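Local coordinates for chemotaxis protein CheX (Vibrio vulnificus, PDB 6VPW) that probably dephosphorylates the phosphorylated form of the response regulator CheY, as CheX-family phosphatases do, and so helps end the chemotaxis signal, at residues Asn9-Ser14 against Met97-Ala102; Asn17-Met22 against Gly92-Met97; Asp43-Ile48 against His126-Lys131; Ile48-Ala53 against Phe111-Ala116; Ser58-Phe63 against Phe149-Phe154. All coordinates share one frame; numbering follows the deposited sequence.

Contact 1. Residues Asn9-Ser14 against Met97-Ala102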
# COMPACT_ATOMS: atom_id res chain seq x y z
N ASN A 9 13.28 -15.00 4.94
CA ASN A 9 14.62 -14.96 4.28
C ASN A 9 14.54 -14.68 2.78
O ASN A 9 15.34 -13.90 2.28
CB ASN A 9 15.42 -16.21 4.61
CG ASN A 9 15.80 -16.26 6.07
OD1 ASN A 9 15.76 -15.24 6.75
ND2 ASN A 9 16.18 -17.42 6.56
N PRO A 10 13.65 -15.33 2.00
CA PRO A 10 13.54 -15.02 0.57
C PRO A 10 13.32 -13.53 0.29
O PRO A 10 13.95 -13.04 -0.65
CB PRO A 10 12.36 -15.87 0.11
CG PRO A 10 12.37 -17.04 1.06
CD PRO A 10 12.80 -16.46 2.39
N PHE A 11 12.45 -12.85 1.07
CA PHE A 11 12.21 -11.40 0.87
C PHE A 11 13.45 -10.59 1.27
O PHE A 11 13.84 -9.70 0.52
CB PHE A 11 10.94 -10.91 1.59
CG PHE A 11 9.66 -11.20 0.84
CD1 PHE A 11 9.19 -10.32 -0.12
CD2 PHE A 11 8.97 -12.39 1.04
CE1 PHE A 11 8.05 -10.61 -0.86
CE2 PHE A 11 7.82 -12.67 0.31
CZ PHE A 11 7.36 -11.78 -0.64
N LEU A 12 14.05 -10.91 2.42
CA LEU A 12 15.24 -10.18 2.95
C LEU A 12 16.39 -10.31 1.93
O LEU A 12 16.94 -9.28 1.54
CB LEU A 12 15.60 -10.78 4.31
CG LEU A 12 16.67 -10.07 5.14
CD1 LEU A 12 16.55 -10.46 6.60
CD2 LEU A 12 18.08 -10.37 4.64
N ALA A 13 16.66 -11.54 1.49
CA ALA A 13 17.74 -11.82 0.51
C ALA A 13 17.45 -11.10 -0.82
O ALA A 13 18.38 -10.53 -1.43
CB ALA A 13 17.86 -13.32 0.32
N SER A 14 16.17 -11.07 -1.21
CA SER A 14 15.78 -10.44 -2.50
C SER A 14 16.08 -8.93 -2.50
O SER A 14 16.60 -8.45 -3.52
CB SER A 14 14.35 -10.72 -2.83
OG SER A 14 14.05 -10.30 -4.15
N MET A 97 10.61 -6.05 -8.45
CA MET A 97 11.76 -6.99 -8.60
C MET A 97 11.96 -7.78 -7.32
O MET A 97 12.23 -9.00 -7.41
CB MET A 97 13.05 -6.23 -8.94
CG MET A 97 13.14 -5.77 -10.38
SD MET A 97 14.76 -4.99 -10.73
CE MET A 97 14.62 -3.50 -9.76
N VAL A 98 11.84 -7.14 -6.16
CA VAL A 98 12.06 -7.87 -4.88
C VAL A 98 10.96 -8.93 -4.72
O VAL A 98 11.29 -10.09 -4.36
CB VAL A 98 12.10 -6.91 -3.68
CG1 VAL A 98 12.06 -7.65 -2.35
CG2 VAL A 98 13.33 -6.01 -3.75
N THR A 99 9.71 -8.54 -4.97
CA THR A 99 8.57 -9.48 -4.82
C THR A 99 8.70 -10.62 -5.84
O THR A 99 8.43 -11.79 -5.45
CB THR A 99 7.24 -8.75 -4.97
OG1 THR A 99 7.30 -7.66 -4.05
CG2 THR A 99 6.05 -9.64 -4.69
N GLY A 100 9.07 -10.30 -7.09
CA GLY A 100 9.26 -11.28 -8.16
C GLY A 100 10.31 -12.32 -7.80
O GLY A 100 10.07 -13.51 -8.03
N GLY A 101 11.44 -11.87 -7.25
CA GLY A 101 12.51 -12.78 -6.79
C GLY A 101 12.03 -13.67 -5.64
O GLY A 101 12.33 -14.87 -5.67
N ALA A 102 11.39 -13.09 -4.62
CA ALA A 102 10.87 -13.86 -3.47
C ALA A 102 9.86 -14.91 -3.96
O ALA A 102 9.92 -16.07 -3.52
CB ALA A 102 10.24 -12.91 -2.47

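Contact 2. Residues Asn17-Met22 against Gly92-Met97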
# COMPACT_ATOMS: atom_id res chain seq x y z
N ASN A 17 19.88 -8.51 -2.67
CA ASN A 17 20.44 -8.90 -3.99
C ASN A 17 20.04 -7.90 -5.08
O ASN A 17 20.86 -7.66 -5.98
CB ASN A 17 20.06 -10.33 -4.35
CG ASN A 17 20.70 -11.31 -3.40
OD1 ASN A 17 21.70 -10.97 -2.77
ND2 ASN A 17 20.14 -12.50 -3.27
N VAL A 18 18.82 -7.35 -5.00
CA VAL A 18 18.37 -6.38 -6.04
C VAL A 18 19.25 -5.13 -5.93
O VAL A 18 19.76 -4.66 -6.98
CB VAL A 18 16.86 -6.05 -5.90
CG1 VAL A 18 16.48 -4.84 -6.73
CG2 VAL A 18 15.98 -7.23 -6.29
N LEU A 19 19.48 -4.64 -4.71
CA LEU A 19 20.27 -3.39 -4.56
C LEU A 19 21.76 -3.64 -4.83
O LEU A 19 22.41 -2.73 -5.39
CB LEU A 19 20.03 -2.82 -3.17
CG LEU A 19 18.59 -2.35 -2.93
CD1 LEU A 19 18.47 -1.73 -1.56
CD2 LEU A 19 18.14 -1.37 -4.00
N LYS A 20 22.27 -4.81 -4.47
CA LYS A 20 23.71 -5.06 -4.70
C LYS A 20 23.96 -5.20 -6.21
O LYS A 20 24.94 -4.61 -6.70
CB LYS A 20 24.15 -6.29 -3.90
CG LYS A 20 25.65 -6.49 -3.78
CD LYS A 20 26.03 -7.53 -2.74
CE LYS A 20 27.53 -7.71 -2.60
NZ LYS A 20 27.87 -8.79 -1.64
N THR A 21 23.07 -5.91 -6.93
CA THR A 21 23.29 -6.14 -8.38
C THR A 21 22.83 -4.96 -9.24
O THR A 21 23.56 -4.63 -10.21
CB THR A 21 22.56 -7.40 -8.87
OG1 THR A 21 21.15 -7.27 -8.71
CG2 THR A 21 23.05 -8.65 -8.18
N MET A 22 21.67 -4.38 -8.95
CA MET A 22 21.08 -3.34 -9.83
C MET A 22 21.60 -1.95 -9.47
O MET A 22 21.67 -1.11 -10.40
CB MET A 22 19.55 -3.34 -9.72
CG MET A 22 18.89 -4.65 -10.10
SD MET A 22 19.23 -5.15 -11.78
CE MET A 22 18.45 -3.82 -12.71
N GLY A 92 8.79 1.67 -7.32
CA GLY A 92 7.81 0.68 -7.80
C GLY A 92 8.49 -0.49 -8.48
O GLY A 92 8.09 -1.67 -8.20
N GLU A 93 9.50 -0.22 -9.32
CA GLU A 93 10.22 -1.30 -10.05
C GLU A 93 11.02 -2.12 -9.03
O GLU A 93 11.02 -3.36 -9.16
CB GLU A 93 11.08 -0.72 -11.18
CG GLU A 93 12.25 0.10 -10.69
CD GLU A 93 13.02 0.92 -11.72
OE1 GLU A 93 12.43 1.28 -12.77
OE2 GLU A 93 14.22 1.22 -11.46
N ILE A 94 11.64 -1.47 -8.04
CA ILE A 94 12.39 -2.23 -6.98
C ILE A 94 11.40 -3.13 -6.22
O ILE A 94 11.73 -4.29 -5.98
CB ILE A 94 13.16 -1.30 -6.03
CG1 ILE A 94 14.33 -0.61 -6.74
CG2 ILE A 94 13.63 -2.06 -4.81
CD1 ILE A 94 15.08 0.35 -5.86
N THR A 95 10.23 -2.60 -5.83
CA THR A 95 9.19 -3.41 -5.13
C THR A 95 8.80 -4.62 -6.00
O THR A 95 8.70 -5.72 -5.45
CB THR A 95 7.99 -2.52 -4.77
OG1 THR A 95 8.44 -1.40 -4.00
CG2 THR A 95 6.90 -3.27 -4.03
N ASN A 96 8.56 -4.42 -7.29
CA ASN A 96 8.22 -5.53 -8.23
C ASN A 96 9.37 -6.54 -8.33
O ASN A 96 9.10 -7.76 -8.29
CB ASN A 96 7.91 -5.02 -9.64
CG ASN A 96 6.43 -4.76 -9.88
OD1 ASN A 96 5.59 -5.35 -9.20
ND2 ASN A 96 6.12 -3.96 -10.89
N MET A 97 10.61 -6.05 -8.45
CA MET A 97 11.76 -6.99 -8.60
C MET A 97 11.96 -7.78 -7.32
O MET A 97 12.23 -9.00 -7.41
CB MET A 97 13.05 -6.23 -8.94
CG MET A 97 13.14 -5.77 -10.38
SD MET A 97 14.76 -4.99 -10.73
CE MET A 97 14.62 -3.50 -9.76

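Contact 3. Residues Asp43-Ile48 against His126-Lys131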
# COMPACT_ATOMS: atom_id res chain seq x y z
N ASP A 43 10.56 7.79 4.05
CA ASP A 43 10.20 8.96 3.20
C ASP A 43 9.53 8.50 1.91
O ASP A 43 8.74 9.28 1.34
CB ASP A 43 11.44 9.82 2.98
CG ASP A 43 12.08 10.26 4.29
OD1 ASP A 43 11.33 10.70 5.21
OD2 ASP A 43 13.31 10.12 4.41
N VAL A 44 9.84 7.29 1.47
CA VAL A 44 9.21 6.75 0.23
C VAL A 44 9.07 5.24 0.42
O VAL A 44 10.03 4.60 0.85
CB VAL A 44 9.96 7.18 -1.05
CG1 VAL A 44 11.40 6.67 -1.10
CG2 VAL A 44 9.20 6.77 -2.30
N SER A 45 7.87 4.72 0.17
CA SER A 45 7.60 3.28 0.35
C SER A 45 6.93 2.69 -0.89
O SER A 45 6.12 3.40 -1.54
CB SER A 45 6.71 3.03 1.53
OG SER A 45 7.25 3.55 2.72
N GLY A 46 7.31 1.45 -1.20
CA GLY A 46 6.64 0.60 -2.20
C GLY A 46 5.78 -0.41 -1.46
O GLY A 46 6.27 -0.98 -0.44
N LEU A 47 4.52 -0.58 -1.87
CA LEU A 47 3.55 -1.48 -1.19
C LEU A 47 2.94 -2.41 -2.24
O LEU A 47 2.58 -1.89 -3.34
CB LEU A 47 2.42 -0.66 -0.56
CG LEU A 47 2.75 0.20 0.66
CD1 LEU A 47 3.71 1.32 0.31
CD2 LEU A 47 1.47 0.79 1.23
N ILE A 48 2.83 -3.70 -1.94
CA ILE A 48 2.25 -4.62 -2.95
C ILE A 48 1.48 -5.74 -2.24
O ILE A 48 1.96 -6.26 -1.22
CB ILE A 48 3.34 -5.15 -3.90
CG1 ILE A 48 2.73 -5.84 -5.12
CG2 ILE A 48 4.33 -6.04 -3.17
CD1 ILE A 48 3.72 -6.09 -6.25
N HIS A 126 6.62 9.35 7.00
CA HIS A 126 5.32 8.63 7.10
C HIS A 126 5.52 7.26 7.76
O HIS A 126 6.68 6.74 7.74
CB HIS A 126 4.65 8.48 5.73
CG HIS A 126 5.34 7.52 4.82
ND1 HIS A 126 6.20 7.94 3.83
CD2 HIS A 126 5.29 6.17 4.73
CE1 HIS A 126 6.66 6.88 3.17
NE2 HIS A 126 6.13 5.79 3.71
N THR A 127 4.44 6.68 8.30
CA THR A 127 4.53 5.33 8.93
C THR A 127 3.62 4.35 8.18
O THR A 127 2.63 4.78 7.59
CB THR A 127 4.14 5.36 10.42
OG1 THR A 127 2.81 5.84 10.51
CG2 THR A 127 5.02 6.26 11.25
N ILE A 128 3.94 3.06 8.28
CA ILE A 128 3.18 1.97 7.60
C ILE A 128 2.70 0.98 8.64
O ILE A 128 3.45 0.67 9.59
CB ILE A 128 4.06 1.31 6.52
CG1 ILE A 128 4.40 2.32 5.43
CG2 ILE A 128 3.40 0.05 5.96
CD1 ILE A 128 5.07 1.72 4.22
N ARG A 129 1.46 0.51 8.49
CA ARG A 129 0.90 -0.50 9.43
C ARG A 129 0.14 -1.53 8.60
O ARG A 129 -0.91 -1.17 8.01
CB ARG A 129 0.03 0.15 10.50
CG ARG A 129 0.77 1.15 11.36
CD ARG A 129 0.04 1.51 12.64
NE ARG A 129 0.67 2.64 13.31
CZ ARG A 129 0.48 2.96 14.59
NH1 ARG A 129 -0.30 2.21 15.36
NH2 ARG A 129 1.09 4.01 15.11
N HIS A 130 0.70 -2.73 8.51
CA HIS A 130 0.00 -3.84 7.82
C HIS A 130 -1.14 -4.29 8.72
O HIS A 130 -0.99 -4.27 9.95
CB HIS A 130 0.99 -4.96 7.50
CG HIS A 130 1.96 -4.57 6.45
ND1 HIS A 130 1.90 -5.09 5.18
CD2 HIS A 130 2.99 -3.69 6.46
CE1 HIS A 130 2.87 -4.57 4.45
NE2 HIS A 130 3.54 -3.70 5.21
N LYS A 131 -2.26 -4.66 8.11
CA LYS A 131 -3.41 -5.20 8.88
C LYS A 131 -3.70 -6.58 8.32
O LYS A 131 -4.38 -6.66 7.30
CB LYS A 131 -4.61 -4.25 8.78
CG LYS A 131 -4.31 -2.77 9.05
CD LYS A 131 -3.92 -2.45 10.49
CE LYS A 131 -3.43 -1.02 10.66
NZ LYS A 131 -3.22 -0.66 12.08

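Contact 4. Residues Ile48-Ala53 against Phe111-Ala116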
# COMPACT_ATOMS: atom_id res chain seq x y z
N ILE A 48 2.83 -3.70 -1.94
CA ILE A 48 2.25 -4.62 -2.95
C ILE A 48 1.48 -5.74 -2.24
O ILE A 48 1.96 -6.26 -1.22
CB ILE A 48 3.34 -5.15 -3.90
CG1 ILE A 48 2.73 -5.84 -5.12
CG2 ILE A 48 4.33 -6.04 -3.17
CD1 ILE A 48 3.72 -6.09 -6.25
N GLY A 49 0.32 -6.09 -2.79
CA GLY A 49 -0.47 -7.19 -2.23
C GLY A 49 -0.12 -8.49 -2.92
O GLY A 49 0.30 -8.46 -4.11
N MET A 50 -0.34 -9.59 -2.22
CA MET A 50 -0.06 -10.92 -2.79
C MET A 50 -1.23 -11.85 -2.46
O MET A 50 -1.69 -11.84 -1.29
CB MET A 50 1.23 -11.48 -2.20
CG MET A 50 2.45 -10.73 -2.68
SD MET A 50 3.89 -11.04 -1.65
CE MET A 50 3.47 -10.08 -0.20
N VAL A 51 -1.68 -12.58 -3.48
CA VAL A 51 -2.78 -13.57 -3.32
C VAL A 51 -2.34 -14.90 -3.92
O VAL A 51 -1.96 -14.93 -5.11
CB VAL A 51 -4.07 -13.07 -3.99
CG1 VAL A 51 -5.19 -14.12 -3.93
CG2 VAL A 51 -4.53 -11.76 -3.39
N GLY A 52 -2.41 -15.95 -3.11
CA GLY A 52 -2.15 -17.33 -3.56
C GLY A 52 -3.39 -18.16 -3.33
O GLY A 52 -4.37 -17.60 -2.78
N ALA A 53 -3.39 -19.42 -3.76
CA ALA A 53 -4.58 -20.28 -3.56
C ALA A 53 -4.78 -20.56 -2.06
O ALA A 53 -5.94 -20.66 -1.65
CB ALA A 53 -4.45 -21.57 -4.33
N PHE A 111 5.33 -22.65 -1.81
CA PHE A 111 4.61 -21.45 -1.29
C PHE A 111 4.30 -20.56 -2.49
O PHE A 111 5.17 -19.79 -2.92
CB PHE A 111 5.49 -20.80 -0.21
CG PHE A 111 4.92 -19.60 0.49
CD1 PHE A 111 4.90 -18.36 -0.12
CD2 PHE A 111 4.44 -19.71 1.79
CE1 PHE A 111 4.38 -17.25 0.54
CE2 PHE A 111 3.94 -18.60 2.45
CZ PHE A 111 3.91 -17.38 1.82
N ASP A 112 3.09 -20.71 -3.05
CA ASP A 112 2.75 -20.04 -4.33
C ASP A 112 1.89 -18.79 -4.11
O ASP A 112 0.91 -18.84 -3.31
CB ASP A 112 1.99 -21.00 -5.24
CG ASP A 112 2.79 -22.22 -5.68
OD1 ASP A 112 3.86 -22.04 -6.29
OD2 ASP A 112 2.33 -23.33 -5.41
N PHE A 113 2.19 -17.73 -4.86
CA PHE A 113 1.33 -16.52 -4.80
C PHE A 113 1.52 -15.71 -6.08
O PHE A 113 2.55 -15.88 -6.77
CB PHE A 113 1.62 -15.67 -3.56
CG PHE A 113 3.01 -15.08 -3.49
CD1 PHE A 113 3.31 -13.92 -4.18
CD2 PHE A 113 4.00 -15.68 -2.73
CE1 PHE A 113 4.59 -13.38 -4.13
CE2 PHE A 113 5.26 -15.12 -2.65
CZ PHE A 113 5.56 -13.98 -3.37
N ASP A 114 0.52 -14.88 -6.38
CA ASP A 114 0.56 -13.93 -7.53
C ASP A 114 0.58 -12.53 -6.93
O ASP A 114 0.01 -12.36 -5.83
CB ASP A 114 -0.62 -14.15 -8.46
CG ASP A 114 -0.63 -15.52 -9.10
OD1 ASP A 114 0.39 -15.87 -9.73
OD2 ASP A 114 -1.63 -16.24 -8.91
N MET A 115 1.23 -11.58 -7.61
CA MET A 115 1.35 -10.20 -7.06
C MET A 115 0.31 -9.29 -7.70
O MET A 115 -0.04 -9.50 -8.87
CB MET A 115 2.71 -9.57 -7.36
CG MET A 115 3.86 -10.51 -7.28
SD MET A 115 5.29 -9.72 -8.05
CE MET A 115 6.06 -11.17 -8.76
N ALA A 116 -0.09 -8.28 -6.95
CA ALA A 116 -0.96 -7.20 -7.44
C ALA A 116 -0.03 -6.15 -8.07
O ALA A 116 1.07 -6.52 -8.48
CB ALA A 116 -1.77 -6.65 -6.30

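Contact 5. Residues Ser58-Phe63 against Phe149-Phe154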
# COMPACT_ATOMS: atom_id res chain seq x y z
N SER A 58 0.68 -9.00 2.33
CA SER A 58 1.21 -7.73 1.77
C SER A 58 2.67 -7.55 2.18
O SER A 58 3.08 -8.14 3.18
CB SER A 58 0.38 -6.55 2.22
OG SER A 58 0.24 -6.53 3.65
N MET A 59 3.40 -6.81 1.36
CA MET A 59 4.81 -6.47 1.66
C MET A 59 5.00 -4.97 1.39
O MET A 59 4.36 -4.42 0.45
CB MET A 59 5.73 -7.32 0.78
CG MET A 59 7.20 -7.13 1.09
SD MET A 59 7.93 -5.85 0.05
CE MET A 59 8.32 -6.82 -1.40
N SER A 60 5.80 -4.32 2.24
CA SER A 60 6.17 -2.90 2.02
C SER A 60 7.69 -2.78 2.17
O SER A 60 8.28 -3.55 2.96
CB SER A 60 5.44 -1.95 2.93
OG SER A 60 5.66 -2.28 4.30
N ILE A 61 8.29 -1.93 1.34
CA ILE A 61 9.72 -1.56 1.45
C ILE A 61 9.72 -0.06 1.68
O ILE A 61 9.17 0.66 0.81
CB ILE A 61 10.55 -1.90 0.20
CG1 ILE A 61 10.37 -3.35 -0.25
CG2 ILE A 61 12.00 -1.56 0.48
CD1 ILE A 61 11.03 -3.65 -1.56
N THR A 62 10.31 0.37 2.78
CA THR A 62 10.34 1.81 3.11
C THR A 62 11.79 2.27 3.10
O THR A 62 12.63 1.55 3.70
CB THR A 62 9.67 2.05 4.47
OG1 THR A 62 8.30 1.64 4.35
CG2 THR A 62 9.77 3.50 4.89
N PHE A 63 12.04 3.42 2.48
CA PHE A 63 13.41 3.99 2.39
C PHE A 63 13.48 5.41 2.96
O PHE A 63 12.54 6.22 2.74
CB PHE A 63 13.84 4.13 0.93
CG PHE A 63 13.91 2.84 0.15
CD1 PHE A 63 15.06 2.08 0.14
CD2 PHE A 63 12.80 2.37 -0.54
CE1 PHE A 63 15.12 0.89 -0.58
CE2 PHE A 63 12.86 1.19 -1.26
CZ PHE A 63 14.03 0.47 -1.29
N PHE A 149 13.37 -0.44 5.60
CA PHE A 149 12.86 -1.64 6.28
C PHE A 149 11.78 -2.28 5.41
O PHE A 149 11.08 -1.58 4.63
CB PHE A 149 12.40 -1.36 7.71
CG PHE A 149 11.43 -0.23 7.85
CD1 PHE A 149 10.07 -0.44 7.68
CD2 PHE A 149 11.88 1.05 8.15
CE1 PHE A 149 9.17 0.61 7.80
CE2 PHE A 149 10.98 2.10 8.26
CZ PHE A 149 9.63 1.88 8.09
N ILE A 150 11.75 -3.59 5.48
CA ILE A 150 10.69 -4.40 4.83
C ILE A 150 9.71 -4.79 5.92
O ILE A 150 10.16 -5.13 7.05
CB ILE A 150 11.24 -5.67 4.15
CG1 ILE A 150 12.16 -5.33 2.98
CG2 ILE A 150 10.10 -6.58 3.71
CD1 ILE A 150 12.89 -6.53 2.44
N GLU A 151 8.42 -4.68 5.62
CA GLU A 151 7.41 -5.22 6.55
C GLU A 151 6.61 -6.22 5.74
O GLU A 151 6.30 -5.94 4.53
CB GLU A 151 6.54 -4.15 7.21
CG GLU A 151 7.27 -3.28 8.20
CD GLU A 151 6.33 -2.41 9.02
OE1 GLU A 151 6.81 -1.45 9.65
OE2 GLU A 151 5.13 -2.70 9.03
N ILE A 152 6.28 -7.34 6.36
CA ILE A 152 5.54 -8.37 5.59
C ILE A 152 4.53 -9.03 6.53
O ILE A 152 4.81 -9.11 7.75
CB ILE A 152 6.54 -9.35 4.95
CG1 ILE A 152 5.93 -10.13 3.80
CG2 ILE A 152 7.17 -10.26 6.00
CD1 ILE A 152 6.97 -10.68 2.86
N CYS A 153 3.38 -9.39 5.97
CA CYS A 153 2.29 -10.05 6.73
C CYS A 153 1.63 -11.04 5.78
O CYS A 153 1.23 -10.60 4.68
CB CYS A 153 1.27 -9.04 7.27
SG CYS A 153 0.13 -9.68 8.54
N PHE A 154 1.60 -12.32 6.14
CA PHE A 154 0.86 -13.34 5.35
C PHE A 154 -0.16 -13.99 6.27
O PHE A 154 0.12 -14.16 7.47
CB PHE A 154 1.77 -14.41 4.75
CG PHE A 154 2.49 -14.02 3.49
CD1 PHE A 154 1.88 -14.21 2.26
CD2 PHE A 154 3.76 -13.50 3.52
CE1 PHE A 154 2.55 -13.89 1.09
CE2 PHE A 154 4.42 -13.17 2.35
CZ PHE A 154 3.81 -13.36 1.14
O HOH W 1 8.06 -1.06 4.99

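Contact 1. Residues Asn9-Ser14 against Met97-Ala102
F11 lays one face of its ring on the methyl group of A102, a CH-pi contact between two helices. The F11 CB heads along the flank of the interface. CG stands anti to the carbonyl carbon (chi1 -81°), and this swings the ring over toward A102. F11 CG lies 3.8 Å from A102 CB. At the far end of the ring, F11 CE1 and CZ each lie 3.6 Å from the same A102 CB. The near-equal distances place the methyl over the ring centre, 5° off the normal. F11 CE1 also meets T99 CA obliquely at 4.2 Å. One turn on, in one of its two modelled conformers, S14 OG donates to V98 O at 2.8 Å, in the carbonyl plane and on a lone pair. V98 O also accepts from A102 N of its own helix. G101, with no side chain, lies close to S14 OG. The axes of segments 9-14 and 97-102 come within 8.4 Å, their directions 136° apart. Helix 8-23 and helix 85-107 thus pack as a pair on the sheet, where F11 and T99 touch M50 and M59, and V98 touches M59 and I61.

Contact 2. Residues Asn17-Met22 against Gly92-Met97
V18, L19 and M22 meet I94 and M97 without any ring or amide plane between them, so there are no faces or edges to cover. The contact is made of methyl groups and one thioether. M97 and V18 have the largest shares. The M97 chain runs straight through CG and then bends at the sulfur (chi3 -69°), which brings the terminal methyl back to V18. M97 CE lies 3.8 Å from V18 CG1. Nearer the backbone, M97 CB lies 4.1 Å from V18 CG2, so the valine fork is met on both branches. On its outer side the thioether touches M22, with M97 SD 4.2 Å from M22 CG. This is a crossing of helix 8-23 over helix 85-107, with the short axes 10.7 Å apart at an angle of 119°. Segment 92-97 also holds E93 and N96, spaced as in the E-x-x-N signature of CheC and CheX phosphatases, which probably makes it part of the active surface. Deeper in, L19 and I94 meet tip to tip at about a right angle, with L19 CD2 4.0 Å from I94 CD1. Both also rest on I71 of helix 65-76. V18 CG1 reaches I94 CG2 more loosely, at 4.4 Å. Within helix 8-23, N17 O accepts from T21 N and from T21 OG1, which approach from opposite faces of the carbonyl plane.

Contact 3. Residues Asp43-Ile48 against His126-Lys131
S45 OG and H126 NE2 are joined by a hydrogen bond of 2.7 Å. The hydroxyl lies at the ring edge, in its plane. H126 CG sits between its own backbone N and carbonyl carbon (chi1 70°), which turns the ring in toward strand 44-51. The same edge also faces the backbone at D43, with H126 CE1 3.5 Å from D43 C. I128 comes in beside the histidine. Its CD1 lies 3.2 Å from S45 OG and 3.4 Å from S45 CB, a tight fit for two carbons. I128 CD1 also reaches L47 CD1 at 4.2 Å. The second shell holds these groups in place. H126 ND1 bonds G123 O, S45 OG also bonds T62 OG1, and D43 bonds E65 N and G125 N. D43 and V44 form a classic beta bulge opposite F63, where the chain turns a corner. The axes of the two short strand segments come no closer than 8.7 Å and run 22° from parallel. The two strands are not paired with each other here, and side chains of strand 126-130 bridge the gap. Strand 126-130 lies over the face of the main sheet that is turned away from helix 85-107. It also pairs antiparallel with a strand of the second subunit, whose V119 packs on L47 and I128.

Contact 4. Residues Ile48-Ala53 against Phe111-Ala116
V51 and D114 form an antiparallel hydrogen-bonded pair. D114 N donates to V51 O at 2.8 Å, and V51 N donates to D114 O at 2.9 Å. Beyond the non-hydrogen-bonded pair M50 and M115, A116 N donates to G49 O at 2.9 Å. Weaker CA-H...O contacts fill in between, such as M50 CA to D114 O at 3.4 Å. On the M50 side of the sheet, M50 and F113 lie side by side and point the same way. M50 CG stands anti to the carbonyl carbon (chi1 -70°), and the chain runs on extended to the sulfur, which sits over one face of the F113 ring. M50 SD is 3.5 Å from F113 CE1, at the rim of the ring, in a Met-aromatic contact. I48 CD1 meets M115 CB at 3.8 Å. F11 of helix 8-23 touches both M50 and F113, while V51 and D114 on the other face meet M115 and V51 of the second subunit. Backbone bonds therefore set the register of this strand, outermost in the sheet of its own chain, and the side chains split between an apolar face toward the helices and a face used in the dimer.

Contact 5. Residues Ser58-Phe63 against Phe149-Phe154
F149 O takes two hydrogen bonds, one from T62 N at 2.8 Å and one from a water at 3.1 Å. The same water bonds S60 OG at 2.8 Å and T62 OG1 at 2.8 Å, so it bridges both strands on one face of the sheet. S60 OG has a further partner in H130 NE2. Beside the water, T62 packs on one face of the F149 ring. T62 CB lies 3.8 Å from the F149 ring centroid, 20° off the normal and shifted toward the rim, a CH-pi contact. F149 holds its CG between the backbone N and the carbonyl carbon (chi1 52°), which tips the ring over T62. The two strands are neighbours in the six-stranded antiparallel sheet. S58 with C153, S60 with E151 and T62 with F149 are hydrogen-bonded pairs, each closed by two backbone bonds. M59 with I152 and I61 with I150 are the non-hydrogen-bonded pairs between them. Their side chains lie on the other face, toward the helices. M59 CG touches I150 CG2 at 3.9 Å and I152 CD1 at 4.0 Å, so it spans two residues of the partner strand. The I61 and I150 side chains lie side by side, with I61 CG1 4.2 Å from I150 CG1. F11 of helix 8-23 touches I152. On the hydroxyl face, C153 is in a disulfide with C132, E151 makes a salt bridge to K35, and S58 OG bonds H130 ND1 and T117 of the second subunit.

How the contacts relate
Contacts 1 and 2 share helices 8-23 and 85-107, with centres about 9 Å apart, and contact 2 nests inside the chain loop closed by contact 1. Contact 5 lies in the middle of the six-stranded sheet, about 5 Å from the chain centre. Contacts 3 and 4 share I48 on strand 44-51, with centres about 18 Å apart, and both touch the second subunit. Contacts 1 and 3 lie on opposite sides of the chain centre, about 17 Å apart. Contacts 3, 4 and 5 each cross contacts 1 and 2 along the chain. The sheet thus separates a helical layer, which carries the probable phosphatase signature, from strand 126-130, which pairs with the second subunit.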